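Local structure of putative exodeoxyribonuclease (Neisseria meningitidis, 4B5I) at residues I31-E36 with V145-W150; Q35-Q40 with W58-K63. The protein probably acts as a DNA repair nuclease that cuts the backbone at abasic sites, using magnesium or manganese ions. All coordinates share one frame; numbering follows the deposited sequence.

Contact 1: residues I31-E36 with V145-W150; sequences IVCVQE and VVCGDW. With MN (manganese (II) ion), chain E; nucleotides of chain D; nucleotides of chain B.
Cys33 and Cys147 each carry SG anti to the carbonyl carbon (chi1 -62° and -49°), which lays the two thiols side by side between the facing sheets of a DNase I-like beta sandwich. Strand 31-35 belongs to one sheet and strand 143-147 to the other, and both cysteines point into the interface between the sheets. CB of Cys33 lies 3.8 Å from CB of Cys147, while the two SG atoms, 3.9 Å apart, are not joined as a disulfide. Small and only weakly polar, cysteine suits this buried seam, where Ile4 and Ser6 touch Cys147 and Val105 touches Cys33.

Nearer the active site, the bend of Gln35 at chi2 (75°) turns its flat amide over the backbone of Gly148, with CD of Gln35 3.4 Å from CA of Gly148. Glycine is called for by the positive phi with which the chain turns its corner, where a side chain would jam against the preceding carbonyl oxygen; its bare CA also leaves room for the amide.

Past this layer the segments separate to serve the active site. Glu36 reaches out extended and grips the manganese through both carboxylate oxygens, OE2 at 2.5 Å and OE1 at 2.6 Å. The metal also binds the 3' oxygen of DC5 of chain B and a phosphate oxygen of the abasic analogue 3DR1 of chain D, consistent with a cleaved strand. Asp149, predicted to be a catalytic proton donor or acceptor, takes hydrogen bonds from Asn151 N at OD1 and from Asn8 ND2 at OD2. That same OD2 of Asp149 lies 2.6 Å from OP2 of 3DR1 of chain D.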
ATOM      1  N   ILE A  31      12.275  -5.611   1.373  1.00 42.70           N
ATOM      2  CA  ILE A  31      10.893  -6.069   1.332  1.00 34.78           C
ATOM      3  C   ILE A  31      10.097  -5.238   0.332  1.00 41.49           C
ATOM      4  O   ILE A  31      10.237  -4.016   0.277  1.00 42.76           O
ATOM      5  CB  ILE A  31      10.229  -5.983   2.720  1.00 29.72           C
ATOM      6  CG1 ILE A  31      11.005  -6.828   3.733  1.00 28.42           C
ATOM      7  CG2 ILE A  31       8.780  -6.432   2.648  1.00 33.41           C
ATOM      8  CD1 ILE A  31      10.389  -6.855   5.113  1.00 27.29           C
ATOM      9  N   VAL A  32       9.269  -5.908  -0.465  1.00 42.07           N
ATOM     10  CA  VAL A  32       8.471  -5.230  -1.478  1.00 40.26           C
ATOM     11  C   VAL A  32       7.001  -5.620  -1.371  1.00 38.11           C
ATOM     12  O   VAL A  32       6.645  -6.782  -1.552  1.00 33.81           O
ATOM     13  CB  VAL A  32       8.973  -5.553  -2.897  1.00 45.86           C
ATOM     14  CG1 VAL A  32       8.114  -4.847  -3.938  1.00 47.31           C
ATOM     15  CG2 VAL A  32      10.438  -5.164  -3.047  1.00 36.52           C
ATOM     16  N   CYS A  33       6.151  -4.643  -1.075  1.00 39.30           N
ATOM     17  CA  CYS A  33       4.718  -4.880  -0.953  1.00 31.83           C
ATOM     18  C   CYS A  33       3.980  -4.352  -2.175  1.00 40.17           C
ATOM     19  O   CYS A  33       3.961  -3.147  -2.421  1.00 44.57           O
ATOM     20  CB  CYS A  33       4.175  -4.210   0.309  1.00 37.27           C
ATOM     21  SG  CYS A  33       4.880  -4.837   1.846  1.00 46.25           S
ATOM     22  N   VAL A  34       3.373  -5.255  -2.939  1.00 42.92           N
ATOM     23  CA  VAL A  34       2.651  -4.858  -4.144  1.00 33.50           C
ATOM     24  C   VAL A  34       1.142  -5.013  -3.980  1.00 33.63           C
ATOM     25  O   VAL A  34       0.670  -5.923  -3.297  1.00 34.46           O
ATOM     26  CB  VAL A  34       3.107  -5.660  -5.383  1.00 37.73           C
ATOM     27  CG1 VAL A  34       4.615  -5.557  -5.559  1.00 35.38           C
ATOM     28  CG2 VAL A  34       2.676  -7.114  -5.270  1.00 37.77           C
ATOM     29  N   GLN A  35       0.393  -4.111  -4.606  1.00 35.71           N
ATOM     30  CA  GLN A  35      -1.061  -4.202  -4.627  1.00 40.27           C
ATOM     31  C   GLN A  35      -1.570  -4.243  -6.065  1.00 40.57           C
ATOM     32  O   GLN A  35      -0.883  -3.803  -6.986  1.00 34.28           O
ATOM     33  CB  GLN A  35      -1.696  -3.035  -3.867  1.00 35.75           C
ATOM     34  CG  GLN A  35      -1.291  -2.956  -2.404  1.00 42.42           C
ATOM     35  CD  GLN A  35       0.123  -2.437  -2.216  1.00 35.82           C
ATOM     36  OE1 GLN A  35       0.859  -2.899  -1.343  1.00 35.24           O
ATOM     37  NE2 GLN A  35       0.507  -1.464  -3.034  1.00 26.31           N
ATOM     38  N   GLU A  36      -2.774  -4.777  -6.245  1.00 44.64           N
ATOM     39  CA  GLU A  36      -3.361  -4.962  -7.570  1.00 46.25           C
ATOM     40  C   GLU A  36      -2.518  -5.880  -8.448  1.00 48.80           C
ATOM     41  O   GLU A  36      -1.978  -5.457  -9.470  1.00 42.16           O
ATOM     42  CB  GLU A  36      -3.592  -3.620  -8.271  1.00 51.34           C
ATOM     43  CG  GLU A  36      -4.718  -2.795  -7.675  1.00 62.90           C
ATOM     44  CD  GLU A  36      -5.090  -1.611  -8.542  1.00 68.85           C
ATOM     45  OE1 GLU A  36      -4.619  -1.549  -9.696  1.00 76.55           O
ATOM     46  OE2 GLU A  36      -5.857  -0.745  -8.071  1.00 69.13           O
ATOM     47  N   VAL A 145       4.668  -2.427  10.031  1.00 40.37           N
ATOM     48  CA  VAL A 145       4.550  -1.504   8.913  1.00 30.33           C
ATOM     49  C   VAL A 145       3.437  -1.963   7.981  1.00 38.33           C
ATOM     50  O   VAL A 145       3.473  -3.078   7.470  1.00 43.28           O
ATOM     51  CB  VAL A 145       5.852  -1.427   8.103  1.00 29.71           C
ATOM     52  CG1 VAL A 145       5.672  -0.511   6.900  1.00 30.65           C
ATOM     53  CG2 VAL A 145       6.993  -0.943   8.978  1.00 38.34           C
ATOM     54  N   VAL A 146       2.448  -1.104   7.766  1.00 39.64           N
ATOM     55  CA  VAL A 146       1.370  -1.403   6.834  1.00 34.45           C
ATOM     56  C   VAL A 146       1.548  -0.600   5.551  1.00 35.62           C
ATOM     57  O   VAL A 146       1.140   0.561   5.466  1.00 28.44           O
ATOM     58  CB  VAL A 146      -0.011  -1.099   7.441  1.00 36.47           C
ATOM     59  CG1 VAL A 146      -1.111  -1.488   6.463  1.00 34.03           C
ATOM     60  CG2 VAL A 146      -0.183  -1.833   8.763  1.00 30.71           C
ATOM     61  N   CYS A 147       2.183  -1.223   4.564  1.00 38.44           N
ATOM     62  CA  CYS A 147       2.361  -0.622   3.252  1.00 30.02           C
ATOM     63  C   CYS A 147       1.128  -0.891   2.413  1.00 29.39           C
ATOM     64  O   CYS A 147       0.419  -1.872   2.636  1.00 33.91           O
ATOM     65  CB  CYS A 147       3.573  -1.229   2.544  1.00 28.14           C
ATOM     66  SG  CYS A 147       5.083  -1.300   3.520  1.00 62.44           S
ATOM     67  N   GLY A 148       0.872  -0.026   1.440  1.00 39.84           N
ATOM     68  CA  GLY A 148      -0.164  -0.319   0.471  1.00 41.47           C
ATOM     69  C   GLY A 148      -0.968   0.871  -0.001  1.00 43.30           C
ATOM     70  O   GLY A 148      -0.686   2.012   0.354  1.00 34.18           O
ATOM     71  N   ASP A 149      -1.975   0.584  -0.817  1.00 50.98           N
ATOM     72  CA  ASP A 149      -2.874   1.598  -1.339  1.00 47.43           C
ATOM     73  C   ASP A 149      -4.066   1.739  -0.401  1.00 42.95           C
ATOM     74  O   ASP A 149      -4.924   0.861  -0.339  1.00 46.34           O
ATOM     75  CB  ASP A 149      -3.349   1.193  -2.733  1.00 44.23           C
ATOM     76  CG  ASP A 149      -4.163   2.273  -3.410  1.00 46.49           C
ATOM     77  OD1 ASP A 149      -4.433   3.308  -2.768  1.00 44.27           O
ATOM     78  OD2 ASP A 149      -4.537   2.077  -4.584  1.00 54.46           O
ATOM     79  N   TRP A 150      -4.112   2.844   0.336  1.00 41.76           N
ATOM     80  CA  TRP A 150      -5.195   3.082   1.283  1.00 46.30           C
ATOM     81  C   TRP A 150      -6.381   3.773   0.616  1.00 41.59           C
ATOM     82  O   TRP A 150      -7.472   3.832   1.181  1.00 37.89           O
ATOM     83  CB  TRP A 150      -4.696   3.901   2.475  1.00 46.92           C
ATOM     84  CG  TRP A 150      -3.709   3.164   3.331  1.00 41.76           C
ATOM     85  CD1 TRP A 150      -2.466   2.737   2.964  1.00 39.45           C
ATOM     86  CD2 TRP A 150      -3.880   2.774   4.699  1.00 36.83           C
ATOM     87  NE1 TRP A 150      -1.853   2.101   4.016  1.00 33.16           N
ATOM     88  CE2 TRP A 150      -2.700   2.112   5.094  1.00 35.97           C
ATOM     89  CE3 TRP A 150      -4.915   2.921   5.629  1.00 46.56           C
ATOM     90  CZ2 TRP A 150      -2.527   1.597   6.379  1.00 37.14           C
ATOM     91  CZ3 TRP A 150      -4.740   2.408   6.904  1.00 47.26           C
ATOM     92  CH2 TRP A 150      -3.555   1.755   7.266  1.00 39.88           C
TER
HETATM   93 MN    MN E1257      -5.439   0.943  -9.890  1.00 66.62          MN
ATOM     94  O5' 3DR D   1      -7.998   3.894  -7.278  1.00 44.39           O
ATOM     95  P   3DR D   1      -6.757   2.977  -6.861  1.00 62.73           P
ATOM     96  OP1 3DR D   1      -6.005   2.649  -8.092  1.00 62.60           O
ATOM     97  OP2 3DR D   1      -5.865   3.792  -6.012  1.00 70.85           O
ATOM     98  OP3 3DR D   1      -7.311   1.717  -6.320  1.00 54.41           O
ATOM     99  C2' 3DR D   1      -8.234   8.037  -6.228  1.00 51.45           C
ATOM    100  C5' 3DR D   1      -7.781   5.250  -7.629  1.00 45.24           C
ATOM    101  C4' 3DR D   1      -9.008   6.078  -7.301  1.00 53.76           C
ATOM    102  O4' 3DR D   1      -9.311   5.956  -5.889  1.00 53.07           O
ATOM    103  C1' 3DR D   1      -8.930   7.138  -5.210  1.00 49.01           C
ATOM    104  C3' 3DR D   1      -8.857   7.570  -7.538  1.00 53.10           C
ATOM    105  O3' 3DR D   1     -10.138   8.146  -7.741  1.00 46.11           O
TER
ATOM    106  P    DC B   5     -12.996  -1.774  -8.467  1.00103.05           P
ATOM    107  OP1  DC B   5     -12.898  -2.535  -7.202  1.00105.88           O
ATOM    108  OP2  DC B   5     -14.194  -0.949  -8.736  1.00107.80           O
ATOM    109  O5'  DC B   5     -11.709  -0.836  -8.595  1.00114.02           O
ATOM    110  C5'  DC B   5     -10.433  -1.444  -8.754  1.00110.05           C
ATOM    111  C4'  DC B   5      -9.529  -0.588  -9.622  1.00104.17           C
ATOM    112  O4'  DC B   5     -10.149  -0.371 -10.916  1.00105.52           O
ATOM    113  C3'  DC B   5      -9.221   0.795  -9.054  1.00 93.95           C
ATOM    114  O3'  DC B   5      -7.818   0.939  -8.921  1.00 81.77           O
ATOM    115  C2'  DC B   5      -9.789   1.773 -10.082  1.00 99.78           C
ATOM    116  C1'  DC B   5      -9.810   0.928 -11.350  1.00102.10           C
ATOM    117  N1   DC B   5     -10.810   1.381 -12.358  1.00 99.83           N
ATOM    118  C2   DC B   5     -10.370   2.039 -13.512  1.00 98.65           C
ATOM    119  O2   DC B   5      -9.157   2.232 -13.672  1.00 95.92           O
ATOM    120  N3   DC B   5     -11.287   2.448 -14.425  1.00 94.31           N
ATOM    121  C4   DC B   5     -12.585   2.221 -14.216  1.00 89.19           C
ATOM    122  N4   DC B   5     -13.447   2.642 -15.144  1.00 78.26           N
ATOM    123  C5   DC B   5     -13.053   1.551 -13.046  1.00 89.34           C
ATOM    124  C6   DC B   5     -12.139   1.152 -12.153  1.00 95.98           C
TER

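Contact 2: residues Q35-Q40 with W58-K63; sequences QELKAQ and WHCAEK. With MN (manganese (II) ion), chain E; nucleotides of chain B; nucleotides of chain C.
The loop that follows strand 31-35, and carries the metal ligand Glu36 at its start, packs here against the end of edge strand 55-59 and the turn beyond it, on the DNA-binding rim of the sandwich. Leu37 supplies the apolar part. CD1 of Leu37 sits 4.0 Å from SG of Cys60 and 4.1 Å from CB of Trp58, the leucine crossing the tryptophan side chain at about a right angle and meeting its base instead of its ring. A branched aliphatic residue fits this buried spot, which Ile12 and Ala70 also line.

Further on the contact becomes polar. A water receives the N-H of Ala61 N at 2.8 Å and donates to Ala39 O at 2.7 Å, bridging two backbones that do not bond directly there. Gln40, its chain extended beyond CG (chi2 179°), stretches alongside the turn. The bond from Gln40 NE2 to Lys63 O is weak at 3.3 Å, though nearly straight at 174°. An amide on a long flexible arm is well matched to a carbonyl at the partly exposed margin, while the backbone N of Gln40 is held by Asp43 OD2.

Two lysines, whose side chains leave the backbone away from the contact, end at nucleic acid. Lys38 is extended beyond CG, and its NZ donates to O4' of DA9 of chain C at 3.1 Å while also bonding Asn10 OD1; Lys63 NZ makes a salt bridge to a DNA phosphate. Apolar packing, a bridging water and one weak bond imply a modest hold, consistent with two loops placed to set their lysines against DNA.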
ATOM      1  N   GLN A  35       0.393  -4.111  -4.606  1.00 35.71           N
ATOM      2  CA  GLN A  35      -1.061  -4.202  -4.627  1.00 40.27           C
ATOM      3  C   GLN A  35      -1.570  -4.243  -6.065  1.00 40.57           C
ATOM      4  O   GLN A  35      -0.883  -3.803  -6.986  1.00 34.28           O
ATOM      5  CB  GLN A  35      -1.696  -3.035  -3.867  1.00 35.75           C
ATOM      6  CG  GLN A  35      -1.291  -2.956  -2.404  1.00 42.42           C
ATOM      7  CD  GLN A  35       0.123  -2.437  -2.216  1.00 35.82           C
ATOM      8  OE1 GLN A  35       0.859  -2.899  -1.343  1.00 35.24           O
ATOM      9  NE2 GLN A  35       0.507  -1.464  -3.034  1.00 26.31           N
ATOM     10  N   GLU A  36      -2.774  -4.777  -6.245  1.00 44.64           N
ATOM     11  CA  GLU A  36      -3.361  -4.962  -7.570  1.00 46.25           C
ATOM     12  C   GLU A  36      -2.518  -5.880  -8.448  1.00 48.80           C
ATOM     13  O   GLU A  36      -1.978  -5.457  -9.470  1.00 42.16           O
ATOM     14  CB  GLU A  36      -3.592  -3.620  -8.271  1.00 51.34           C
ATOM     15  CG  GLU A  36      -4.718  -2.795  -7.675  1.00 62.90           C
ATOM     16  CD  GLU A  36      -5.090  -1.611  -8.542  1.00 68.85           C
ATOM     17  OE1 GLU A  36      -4.619  -1.549  -9.696  1.00 76.55           O
ATOM     18  OE2 GLU A  36      -5.857  -0.745  -8.071  1.00 69.13           O
ATOM     19  N   LEU A  37      -2.409  -7.140  -8.041  1.00 54.40           N
ATOM     20  CA  LEU A  37      -1.742  -8.143  -8.856  1.00 51.09           C
ATOM     21  C   LEU A  37      -2.469  -8.288 -10.181  1.00 44.93           C
ATOM     22  O   LEU A  37      -1.848  -8.519 -11.217  1.00 38.10           O
ATOM     23  CB  LEU A  37      -1.724  -9.491  -8.139  1.00 47.52           C
ATOM     24  CG  LEU A  37      -0.814  -9.616  -6.919  1.00 38.79           C
ATOM     25  CD1 LEU A  37      -0.979 -10.984  -6.270  1.00 24.15           C
ATOM     26  CD2 LEU A  37       0.631  -9.372  -7.319  1.00 28.82           C
ATOM     27  N   LYS A  38      -3.791  -8.142 -10.134  1.00 48.56           N
ATOM     28  CA  LYS A  38      -4.641  -8.368 -11.296  1.00 61.12           C
ATOM     29  C   LYS A  38      -4.331  -9.713 -11.935  1.00 61.79           C
ATOM     30  O   LYS A  38      -4.154  -9.811 -13.149  1.00 59.35           O
ATOM     31  CB  LYS A  38      -4.495  -7.239 -12.318  1.00 67.49           C
ATOM     32  CG  LYS A  38      -5.189  -5.949 -11.913  1.00 69.37           C
ATOM     33  CD  LYS A  38      -5.297  -4.992 -13.087  1.00 69.54           C
ATOM     34  CE  LYS A  38      -6.178  -3.800 -12.747  1.00 62.53           C
ATOM     35  NZ  LYS A  38      -6.386  -2.914 -13.926  1.00 58.58           N
ATOM     36  N   ALA A  39      -4.263 -10.745 -11.100  1.00 58.94           N
ATOM     37  CA  ALA A  39      -3.954 -12.093 -11.558  1.00 54.83           C
ATOM     38  C   ALA A  39      -4.135 -13.097 -10.427  1.00 59.79           C
ATOM     39  O   ALA A  39      -4.163 -12.727  -9.254  1.00 64.48           O
ATOM     40  CB  ALA A  39      -2.535 -12.158 -12.100  1.00 48.47           C
ATOM     41  N   GLN A  40      -4.259 -14.369 -10.789  1.00 64.31           N
ATOM     42  CA  GLN A  40      -4.391 -15.435  -9.806  1.00 62.53           C
ATOM     43  C   GLN A  40      -3.108 -16.256  -9.740  1.00 63.04           C
ATOM     44  O   GLN A  40      -2.205 -16.074 -10.556  1.00 53.22           O
ATOM     45  CB  GLN A  40      -5.588 -16.328 -10.139  1.00 60.19           C
ATOM     46  CG  GLN A  40      -6.918 -15.590 -10.152  1.00 64.52           C
ATOM     47  CD  GLN A  40      -8.084 -16.488 -10.517  1.00 79.07           C
ATOM     48  OE1 GLN A  40      -7.905 -17.671 -10.810  1.00 84.65           O
ATOM     49  NE2 GLN A  40      -9.287 -15.927 -10.501  1.00 84.48           N
ATOM     50  N   TRP A  58       1.316 -14.386  -1.393  1.00 40.74           N
ATOM     51  CA  TRP A  58       0.297 -13.612  -2.088  1.00 43.33           C
ATOM     52  C   TRP A  58      -1.122 -13.981  -1.670  1.00 46.94           C
ATOM     53  O   TRP A  58      -1.380 -15.090  -1.207  1.00 54.26           O
ATOM     54  CB  TRP A  58       0.455 -13.789  -3.599  1.00 41.20           C
ATOM     55  CG  TRP A  58       0.560 -15.226  -4.017  1.00 46.13           C
ATOM     56  CD1 TRP A  58      -0.452 -16.027  -4.462  1.00 51.94           C
ATOM     57  CD2 TRP A  58       1.743 -16.037  -4.017  1.00 46.80           C
ATOM     58  NE1 TRP A  58       0.028 -17.285  -4.743  1.00 51.15           N
ATOM     59  CE2 TRP A  58       1.372 -17.317  -4.479  1.00 46.95           C
ATOM     60  CE3 TRP A  58       3.079 -15.805  -3.675  1.00 42.28           C
ATOM     61  CZ2 TRP A  58       2.288 -18.358  -4.608  1.00 45.36           C
ATOM     62  CZ3 TRP A  58       3.987 -16.842  -3.802  1.00 43.13           C
ATOM     63  CH2 TRP A  58       3.587 -18.102  -4.265  1.00 44.45           C
ATOM     64  N   HIS A  59      -2.034 -13.031  -1.840  1.00 50.09           N
ATOM     65  CA  HIS A  59      -3.451 -13.256  -1.590  1.00 52.65           C
ATOM     66  C   HIS A  59      -4.237 -12.760  -2.797  1.00 44.09           C
ATOM     67  O   HIS A  59      -4.373 -11.554  -3.009  1.00 39.73           O
ATOM     68  CB  HIS A  59      -3.899 -12.525  -0.323  1.00 54.29           C
ATOM     69  CG  HIS A  59      -5.326 -12.779   0.052  1.00 56.00           C
ATOM     70  ND1 HIS A  59      -6.013 -11.986   0.946  1.00 52.31           N
ATOM     71  CD2 HIS A  59      -6.194 -13.740  -0.345  1.00 49.57           C
ATOM     72  CE1 HIS A  59      -7.245 -12.445   1.081  1.00 53.08           C
ATOM     73  NE2 HIS A  59      -7.380 -13.508   0.310  1.00 53.15           N
ATOM     74  N   CYS A  60      -4.744 -13.697  -3.592  1.00 40.09           N
ATOM     75  CA  CYS A  60      -5.415 -13.358  -4.842  1.00 45.66           C
ATOM     76  C   CYS A  60      -6.934 -13.344  -4.707  1.00 51.75           C
ATOM     77  O   CYS A  60      -7.505 -14.047  -3.873  1.00 54.31           O
ATOM     78  CB  CYS A  60      -4.995 -14.325  -5.953  1.00 39.02           C
ATOM     79  SG  CYS A  60      -3.216 -14.346  -6.287  1.00 59.07           S
ATOM     80  N   ALA A  61      -7.581 -12.534  -5.539  1.00 53.00           N
ATOM     81  CA  ALA A  61      -9.035 -12.438  -5.540  1.00 59.03           C
ATOM     82  C   ALA A  61      -9.660 -13.663  -6.197  1.00 64.89           C
ATOM     83  O   ALA A  61      -9.020 -14.341  -7.000  1.00 59.54           O
ATOM     84  CB  ALA A  61      -9.476 -11.173  -6.255  1.00 59.58           C
ATOM     85  N   GLU A  62     -10.910 -13.944  -5.846  1.00 75.66           N
ATOM     86  CA  GLU A  62     -11.650 -15.037  -6.465  1.00 77.93           C
ATOM     87  C   GLU A  62     -11.998 -14.680  -7.905  1.00 79.85           C
ATOM     88  O   GLU A  62     -12.223 -15.558  -8.736  1.00 86.46           O
ATOM     89  CB  GLU A  62     -12.916 -15.355  -5.665  1.00 84.01           C
ATOM     90  CG  GLU A  62     -12.642 -15.868  -4.258  1.00 93.25           C
ATOM     91  CD  GLU A  62     -13.912 -16.213  -3.501  1.00105.23           C
ATOM     92  OE1 GLU A  62     -15.014 -15.974  -4.041  1.00110.67           O
ATOM     93  OE2 GLU A  62     -13.808 -16.723  -2.365  1.00106.12           O
ATOM     94  N   LYS A  63     -12.042 -13.381  -8.190  1.00 81.85           N
ATOM     95  CA  LYS A  63     -12.237 -12.899  -9.552  1.00 80.74           C
ATOM     96  C   LYS A  63     -10.914 -12.932 -10.308  1.00 78.53           C
ATOM     97  O   LYS A  63      -9.843 -12.804  -9.712  1.00 74.35           O
ATOM     98  CB  LYS A  63     -12.788 -11.474  -9.550  1.00 81.27           C
ATOM     99  CG  LYS A  63     -14.162 -11.324  -8.922  1.00 86.24           C
ATOM    100  CD  LYS A  63     -14.543  -9.855  -8.810  1.00 92.98           C
ATOM    101  CE  LYS A  63     -15.841  -9.669  -8.044  1.00 99.06           C
ATOM    102  NZ  LYS A  63     -16.214  -8.231  -7.931  1.00 96.93           N
TER
HETATM  103 MN    MN E1257      -5.439   0.943  -9.890  1.00 66.62          MN
ATOM    104  P    DC B   5     -12.996  -1.774  -8.467  1.00103.05           P
ATOM    105  OP1  DC B   5     -12.898  -2.535  -7.202  1.00105.88           O
ATOM    106  OP2  DC B   5     -14.194  -0.949  -8.736  1.00107.80           O
ATOM    107  O5'  DC B   5     -11.709  -0.836  -8.595  1.00114.02           O
ATOM    108  C5'  DC B   5     -10.433  -1.444  -8.754  1.00110.05           C
ATOM    109  C4'  DC B   5      -9.529  -0.588  -9.622  1.00104.17           C
ATOM    110  O4'  DC B   5     -10.149  -0.371 -10.916  1.00105.52           O
ATOM    111  C3'  DC B   5      -9.221   0.795  -9.054  1.00 93.95           C
ATOM    112  O3'  DC B   5      -7.818   0.939  -8.921  1.00 81.77           O
ATOM    113  C2'  DC B   5      -9.789   1.773 -10.082  1.00 99.78           C
ATOM    114  C1'  DC B   5      -9.810   0.928 -11.350  1.00102.10           C
ATOM    115  N1   DC B   5     -10.810   1.381 -12.358  1.00 99.83           N
ATOM    116  C2   DC B   5     -10.370   2.039 -13.512  1.00 98.65           C
ATOM    117  O2   DC B   5      -9.157   2.232 -13.672  1.00 95.92           O
ATOM    118  N3   DC B   5     -11.287   2.448 -14.425  1.00 94.31           N
ATOM    119  C4   DC B   5     -12.585   2.221 -14.216  1.00 89.19           C
ATOM    120  N4   DC B   5     -13.447   2.642 -15.144  1.00 78.26           N
ATOM    121  C5   DC B   5     -13.053   1.551 -13.046  1.00 89.34           C
ATOM    122  C6   DC B   5     -12.139   1.152 -12.153  1.00 95.98           C
TER
ATOM    123  P    DG C  10      -2.255  -6.802 -17.023  1.00 76.13           P
ATOM    124  OP1  DG C  10      -1.357  -7.264 -15.939  1.00 71.59           O
ATOM    125  OP2  DG C  10      -1.743  -6.611 -18.397  1.00 88.28           O
ATOM    126  O5'  DG C  10      -3.490  -7.808 -17.137  1.00 96.42           O
ATOM    127  C5'  DG C  10      -4.395  -7.933 -16.049  1.00 95.14           C
ATOM    128  C4'  DG C  10      -5.718  -8.506 -16.528  1.00 94.47           C
ATOM    129  O4'  DG C  10      -6.437  -7.526 -17.325  1.00 95.84           O
ATOM    130  C3'  DG C  10      -5.612  -9.753 -17.402  1.00 97.41           C
ATOM    131  O3'  DG C  10      -6.640 -10.664 -17.042  1.00101.93           O
ATOM    132  C2'  DG C  10      -5.845  -9.202 -18.804  1.00 97.56           C
ATOM    133  C1'  DG C  10      -6.922  -8.177 -18.483  1.00101.49           C
ATOM    134  N9   DG C  10      -7.162  -7.198 -19.538  1.00106.40           N
ATOM    135  C8   DG C  10      -6.250  -6.680 -20.426  1.00108.00           C
ATOM    136  N7   DG C  10      -6.768  -5.820 -21.259  1.00111.30           N
ATOM    137  C5   DG C  10      -8.111  -5.764 -20.901  1.00111.71           C
ATOM    138  C6   DG C  10      -9.174  -5.005 -21.447  1.00111.50           C
ATOM    139  O6   DG C  10      -9.139  -4.200 -22.390  1.00110.35           O
ATOM    140  N1   DG C  10     -10.376  -5.250 -20.786  1.00111.58           N
ATOM    141  C2   DG C  10     -10.531  -6.119 -19.731  1.00109.46           C
ATOM    142  N2   DG C  10     -11.768  -6.225 -19.221  1.00108.49           N
ATOM    143  N3   DG C  10      -9.544  -6.837 -19.211  1.00106.48           N
ATOM    144  C4   DG C  10      -8.367  -6.608 -19.844  1.00108.64           C
ATOM    145  P    DA C   9      -1.644  -0.705 -19.069  1.00 85.08           P
ATOM    146  OP1  DA C   9      -0.200  -0.381 -19.085  1.00 82.00           O
ATOM    147  OP2  DA C   9      -2.288  -1.264 -20.278  1.00 88.50           O
ATOM    148  O5'  DA C   9      -1.936  -1.712 -17.865  1.00 74.18           O
ATOM    149  C5'  DA C   9      -3.260  -1.769 -17.361  1.00 72.96           C
ATOM    150  C4'  DA C   9      -3.528  -3.099 -16.690  1.00 70.58           C
ATOM    151  O4'  DA C   9      -4.957  -3.316 -16.658  1.00 77.04           O
ATOM    152  C3'  DA C   9      -2.991  -4.309 -17.437  1.00 67.67           C
ATOM    153  O3'  DA C   9      -2.932  -5.425 -16.551  1.00 65.55           O
ATOM    154  C2'  DA C   9      -4.058  -4.492 -18.508  1.00 69.48           C
ATOM    155  C1'  DA C   9      -5.329  -4.160 -17.733  1.00 77.79           C
ATOM    156  N9   DA C   9      -6.325  -3.466 -18.541  1.00 87.96           N
ATOM    157  C8   DA C   9      -6.107  -2.754 -19.686  1.00 91.52           C
ATOM    158  N7   DA C   9      -7.199  -2.236 -20.199  1.00 99.92           N
ATOM    159  C5   DA C   9      -8.199  -2.638 -19.328  1.00102.18           C
ATOM    160  C6   DA C   9      -9.592  -2.418 -19.309  1.00103.51           C
ATOM    161  N6   DA C   9     -10.241  -1.705 -20.236  1.00100.64           N
ATOM    162  N1   DA C   9     -10.296  -2.963 -18.295  1.00102.27           N
ATOM    163  C2   DA C   9      -9.648  -3.676 -17.368  1.00 97.62           C
ATOM    164  N3   DA C   9      -8.349  -3.950 -17.280  1.00 96.01           N
ATOM    165  C4   DA C   9      -7.676  -3.396 -18.300  1.00 96.19           C
TER
HETATM  166  O   HOH W   1      -5.891 -11.536  -7.602  1.00 41.49           O

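Contacts 1 and 2 overlap at Gln35 and Glu36, their centres about 13 Å apart. Along the sequence 31-36 runs into 35-40, then 58-63 follows, and 145-150 comes much later. Contact 1 lies close to the centre of the molecule and bridges its two sheets; contact 2 is about 14 Å from that centre and stays with one of them, where strand 69-73 separates 31-35 from the edge strand 55-59. Strand 31-35, one face of which lines the core, leads to the rim that meets DNA, with the manganese ligand Glu36 at the changeover, linking metal site and DNA-binding loops.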